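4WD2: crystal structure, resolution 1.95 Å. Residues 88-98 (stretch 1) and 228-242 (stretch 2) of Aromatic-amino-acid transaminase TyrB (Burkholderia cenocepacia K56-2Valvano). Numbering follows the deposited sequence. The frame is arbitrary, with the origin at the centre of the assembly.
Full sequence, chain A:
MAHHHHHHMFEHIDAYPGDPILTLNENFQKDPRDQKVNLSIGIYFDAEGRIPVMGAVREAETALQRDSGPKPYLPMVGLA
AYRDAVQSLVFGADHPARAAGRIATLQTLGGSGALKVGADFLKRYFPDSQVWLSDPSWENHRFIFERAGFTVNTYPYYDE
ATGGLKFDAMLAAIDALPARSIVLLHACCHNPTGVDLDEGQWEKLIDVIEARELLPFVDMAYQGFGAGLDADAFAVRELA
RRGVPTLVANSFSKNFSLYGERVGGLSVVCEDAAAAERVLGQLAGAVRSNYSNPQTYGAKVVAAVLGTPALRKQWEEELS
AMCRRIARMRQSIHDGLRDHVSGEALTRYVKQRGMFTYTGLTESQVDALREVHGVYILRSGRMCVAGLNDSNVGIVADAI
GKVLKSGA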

# COMPACT_ATOMS: atom_id res chain seq x y z
N SER A 88 -11.58 -12.02 -14.33
CA SER A 88 -11.67 -12.99 -15.43
C SER A 88 -10.57 -14.06 -15.34
O SER A 88 -10.82 -15.25 -15.54
CB SER A 88 -11.58 -12.27 -16.77
OG SER A 88 -11.76 -13.18 -17.84
N LEU A 89 -9.35 -13.63 -15.04
CA LEU A 89 -8.23 -14.56 -14.92
C LEU A 89 -8.44 -15.56 -13.79
O LEU A 89 -8.19 -16.75 -13.95
CB LEU A 89 -6.92 -13.80 -14.69
CG LEU A 89 -5.71 -14.65 -14.32
CD1 LEU A 89 -5.28 -15.55 -15.47
CD2 LEU A 89 -4.56 -13.74 -13.90
N VAL A 90 -8.90 -15.06 -12.65
CA VAL A 90 -9.06 -15.90 -11.47
C VAL A 90 -10.24 -16.86 -11.55
O VAL A 90 -10.10 -18.04 -11.23
CB VAL A 90 -9.22 -15.04 -10.20
CG1 VAL A 90 -9.58 -15.91 -8.99
CG2 VAL A 90 -7.93 -14.27 -9.92
N PHE A 91 -11.40 -16.38 -11.99
CA PHE A 91 -12.61 -17.19 -11.97
C PHE A 91 -12.92 -17.83 -13.32
O PHE A 91 -13.76 -18.74 -13.40
CB PHE A 91 -13.82 -16.36 -11.51
CG PHE A 91 -13.71 -15.86 -10.10
CD1 PHE A 91 -13.10 -14.64 -9.82
CD2 PHE A 91 -14.22 -16.60 -9.05
CE1 PHE A 91 -12.99 -14.19 -8.52
CE2 PHE A 91 -14.12 -16.14 -7.74
CZ PHE A 91 -13.50 -14.94 -7.48
N GLY A 92 -12.26 -17.36 -14.36
CA GLY A 92 -12.58 -17.77 -15.71
C GLY A 92 -13.60 -16.79 -16.27
O GLY A 92 -14.55 -16.41 -15.58
N ALA A 93 -13.40 -16.39 -17.52
CA ALA A 93 -14.27 -15.45 -18.21
C ALA A 93 -15.74 -15.85 -18.15
O ALA A 93 -16.62 -15.00 -18.01
CB ALA A 93 -13.83 -15.29 -19.67
N ASP A 94 -16.01 -17.15 -18.27
CA ASP A 94 -17.38 -17.64 -18.38
C ASP A 94 -18.01 -18.00 -17.03
O ASP A 94 -19.07 -18.64 -16.99
CB ASP A 94 -17.43 -18.86 -19.31
CG ASP A 94 -16.73 -20.08 -18.73
OD1 ASP A 94 -15.97 -19.95 -17.74
OD2 ASP A 94 -16.93 -21.20 -19.26
N HIS A 95 -17.37 -17.62 -15.93
CA HIS A 95 -17.87 -18.05 -14.63
C HIS A 95 -19.23 -17.43 -14.35
O HIS A 95 -19.42 -16.24 -14.56
CB HIS A 95 -16.89 -17.69 -13.52
CG HIS A 95 -17.11 -18.48 -12.27
ND1 HIS A 95 -18.22 -18.32 -11.47
CD2 HIS A 95 -16.38 -19.47 -11.70
CE1 HIS A 95 -18.16 -19.16 -10.46
NE2 HIS A 95 -17.04 -19.87 -10.57
N PRO A 96 -20.20 -18.25 -13.91
CA PRO A 96 -21.56 -17.75 -13.67
C PRO A 96 -21.63 -16.67 -12.59
O PRO A 96 -22.47 -15.77 -12.67
CB PRO A 96 -22.33 -19.00 -13.24
CG PRO A 96 -21.28 -19.98 -12.81
CD PRO A 96 -20.11 -19.70 -13.71
N ALA A 97 -20.77 -16.74 -11.58
CA ALA A 97 -20.76 -15.74 -10.52
C ALA A 97 -20.27 -14.40 -11.07
O ALA A 97 -20.67 -13.34 -10.59
CB ALA A 97 -19.88 -16.18 -9.37
N ARG A 98 -19.40 -14.46 -12.07
CA ARG A 98 -18.94 -13.26 -12.76
C ARG A 98 -20.06 -12.66 -13.60
O ARG A 98 -20.29 -11.46 -13.57
CB ARG A 98 -17.71 -13.57 -13.62
CG ARG A 98 -17.37 -12.56 -14.69
CD ARG A 98 -15.97 -12.86 -15.24
NE ARG A 98 -15.61 -12.01 -16.37
CZ ARG A 98 -15.17 -10.76 -16.28
NH1 ARG A 98 -15.04 -10.17 -15.09
NH2 ARG A 98 -14.86 -10.08 -17.38
N GLY A 228 -1.19 -25.20 -14.18
CA GLY A 228 -1.69 -24.25 -15.15
C GLY A 228 -2.71 -23.33 -14.52
O GLY A 228 -3.22 -23.61 -13.43
N LEU A 229 -3.01 -22.22 -15.19
CA LEU A 229 -3.84 -21.17 -14.61
C LEU A 229 -5.24 -21.63 -14.21
O LEU A 229 -5.74 -21.26 -13.15
CB LEU A 229 -3.95 -20.00 -15.60
CG LEU A 229 -2.62 -19.29 -15.87
CD1 LEU A 229 -2.69 -18.47 -17.15
CD2 LEU A 229 -2.26 -18.42 -14.69
N ASP A 230 -5.86 -22.46 -15.04
CA ASP A 230 -7.24 -22.87 -14.79
C ASP A 230 -7.36 -23.89 -13.67
O ASP A 230 -8.18 -23.73 -12.77
CB ASP A 230 -7.87 -23.42 -16.07
CG ASP A 230 -7.93 -22.38 -17.18
OD1 ASP A 230 -8.81 -21.48 -17.11
OD2 ASP A 230 -7.11 -22.46 -18.12
N ALA A 231 -6.55 -24.95 -13.72
CA ALA A 231 -6.60 -25.99 -12.70
C ALA A 231 -6.18 -25.44 -11.34
O ALA A 231 -6.72 -25.85 -10.30
CB ALA A 231 -5.71 -27.17 -13.10
N ASP A 232 -5.23 -24.51 -11.33
CA ASP A 232 -4.75 -23.94 -10.08
C ASP A 232 -5.86 -23.15 -9.37
O ASP A 232 -5.84 -23.01 -8.15
CB ASP A 232 -3.52 -23.06 -10.32
CG ASP A 232 -2.24 -23.88 -10.56
OD1 ASP A 232 -2.27 -25.11 -10.38
OD2 ASP A 232 -1.20 -23.28 -10.92
N ALA A 233 -6.84 -22.66 -10.13
CA ALA A 233 -7.93 -21.89 -9.54
C ALA A 233 -9.19 -22.72 -9.25
O ALA A 233 -10.24 -22.15 -8.94
CB ALA A 233 -8.29 -20.73 -10.45
N PHE A 234 -9.08 -24.05 -9.33
CA PHE A 234 -10.26 -24.93 -9.16
C PHE A 234 -11.02 -24.67 -7.87
O PHE A 234 -12.24 -24.60 -7.88
CB PHE A 234 -9.88 -26.42 -9.22
CG PHE A 234 -11.04 -27.34 -8.86
CD1 PHE A 234 -11.98 -27.70 -9.81
CD2 PHE A 234 -11.20 -27.80 -7.55
CE1 PHE A 234 -13.05 -28.52 -9.48
CE2 PHE A 234 -12.27 -28.62 -7.22
CZ PHE A 234 -13.20 -28.98 -8.18
N ALA A 235 -10.29 -24.54 -6.76
CA ALA A 235 -10.92 -24.35 -5.45
C ALA A 235 -11.77 -23.08 -5.43
O ALA A 235 -12.89 -23.08 -4.93
CB ALA A 235 -9.87 -24.31 -4.36
N VAL A 236 -11.21 -22.01 -5.98
CA VAL A 236 -11.90 -20.73 -6.04
C VAL A 236 -13.14 -20.82 -6.93
O VAL A 236 -14.22 -20.38 -6.55
CB VAL A 236 -10.95 -19.62 -6.57
CG1 VAL A 236 -11.72 -18.36 -6.86
CG2 VAL A 236 -9.84 -19.35 -5.55
N ARG A 237 -12.97 -21.40 -8.12
CA ARG A 237 -14.05 -21.48 -9.09
C ARG A 237 -15.16 -22.41 -8.62
O ARG A 237 -16.34 -22.12 -8.84
CB ARG A 237 -13.50 -21.92 -10.46
CG ARG A 237 -12.47 -20.95 -11.02
CD ARG A 237 -11.98 -21.31 -12.44
NE ARG A 237 -10.94 -20.39 -12.86
CZ ARG A 237 -10.30 -20.43 -14.03
NH1 ARG A 237 -10.60 -21.36 -14.93
NH2 ARG A 237 -9.37 -19.54 -14.31
N GLU A 238 -14.80 -23.51 -7.97
CA GLU A 238 -15.81 -24.45 -7.47
C GLU A 238 -16.57 -23.88 -6.26
O GLU A 238 -17.79 -24.06 -6.15
CB GLU A 238 -15.17 -25.80 -7.12
CG GLU A 238 -16.15 -26.89 -6.70
CD GLU A 238 -17.10 -27.32 -7.82
OE1 GLU A 238 -16.93 -26.87 -8.97
OE2 GLU A 238 -18.02 -28.12 -7.55
N LEU A 239 -15.88 -23.18 -5.36
CA LEU A 239 -16.55 -22.48 -4.26
C LEU A 239 -17.57 -21.48 -4.80
O LEU A 239 -18.72 -21.43 -4.33
CB LEU A 239 -15.52 -21.75 -3.38
CG LEU A 239 -14.84 -22.54 -2.26
CD1 LEU A 239 -13.55 -21.85 -1.82
CD2 LEU A 239 -15.77 -22.71 -1.06
N ALA A 240 -17.16 -20.71 -5.80
CA ALA A 240 -18.03 -19.70 -6.39
C ALA A 240 -19.19 -20.29 -7.20
O ALA A 240 -20.31 -19.76 -7.16
CB ALA A 240 -17.21 -18.75 -7.27
N ARG A 241 -18.96 -21.39 -7.91
CA ARG A 241 -20.05 -22.05 -8.64
C ARG A 241 -21.13 -22.55 -7.68
O ARG A 241 -22.31 -22.61 -8.02
CB ARG A 241 -19.52 -23.21 -9.48
CG ARG A 241 -19.00 -22.82 -10.87
CD ARG A 241 -18.70 -24.05 -11.72
NE ARG A 241 -17.63 -24.88 -11.15
CZ ARG A 241 -16.33 -24.76 -11.47
NH1 ARG A 241 -15.94 -23.85 -12.35
NH2 ARG A 241 -15.43 -25.56 -10.91
N ARG A 242 -20.71 -22.91 -6.47
CA ARG A 242 -21.63 -23.49 -5.50
C ARG A 242 -22.23 -22.43 -4.59
O ARG A 242 -22.98 -22.74 -3.66
CB ARG A 242 -20.91 -24.57 -4.68
CG ARG A 242 -20.58 -25.82 -5.51
CD ARG A 242 -19.88 -26.90 -4.68
NE ARG A 242 -20.68 -27.29 -3.52
CZ ARG A 242 -20.36 -28.28 -2.69
NH1 ARG A 242 -19.25 -28.98 -2.89
NH2 ARG A 242 -21.14 -28.56 -1.65

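The contact joins the end of one helix, the turn after it and the start of the next (stretch 1) to the helix 234-241 and the segment leading into it (stretch 2), and buries 498 Å² in total. Two polar side chains, one from each stretch, reach across to the backbone of the other.

R237 is the larger projection. Its CA-to-CB bond points sideways, but the chain is extended beyond chi1 (m, then t, t), which lays the guanidinium against the C-terminal end of the helix 88-91. There the carbonyl groups lack the amide partners that another helical turn would supply. R237 NE donates to V90 O at 3.0 Å and nearly straight (170°), while R237 NH2 makes a weak bond to L89 O at 3.1 Å (130°). Both acceptors lie at the edge of the guanidinium, near its plane; the backbone of F91 and G92 covers one face, with F91 C 3.3 Å from R237 NE. G92 leaves the helix with positive phi, and at its backbone angles a CB would be jammed against the carbonyl O of F91, which by itself calls for glycine; an ideal G92 CB would also stand close to the arginine, 3.4 Å from R237 NH1. Within stretch 2, R237 NH1 forms a salt bridge with D230 OD1 at 2.8 Å, which helps hold the guanidinium in place.

H95 is the reciprocal bump. Its CB points toward stretch 2, and its ring rests against R237, A240 and R241, where H95 NE2 donates to R237 O at 2.9 Å and 171°. That carbonyl also accepts the helical bond from R241 N, so the imidazole adds a second donor to it. The other ring nitrogen, H95 ND1, accepts from A97 N at 3.0 Å, capping the helix that begins at P96. One ring thus both caps its own helix and ties it to the opposing one. The CG of R241 lies 3.6 Å from H95 NE2.

Alongside these hydrogen bonds, most of the packing is apolar. The methyl of A240 points toward stretch 1 and sits in a hollow lined by F91, H95 and A97: A240 CB is 4.1 Å from F91 CE2, 3.4 Å from H95 CE1 and 4.3 Å from A97 CB. The CB of F91 points away, yet the end of its ring comes back to meet stretch 2, with F91 CE2 also 3.4 Å from V236 CG1. V90 CG1 packs on V236 CG1 at 3.9 Å, and the methyl A233 CB fits against the carbonyl V90 O at 3.3 Å. A looser contact extends the surface, with L89 CD1 4.2 Å from L229 CD2.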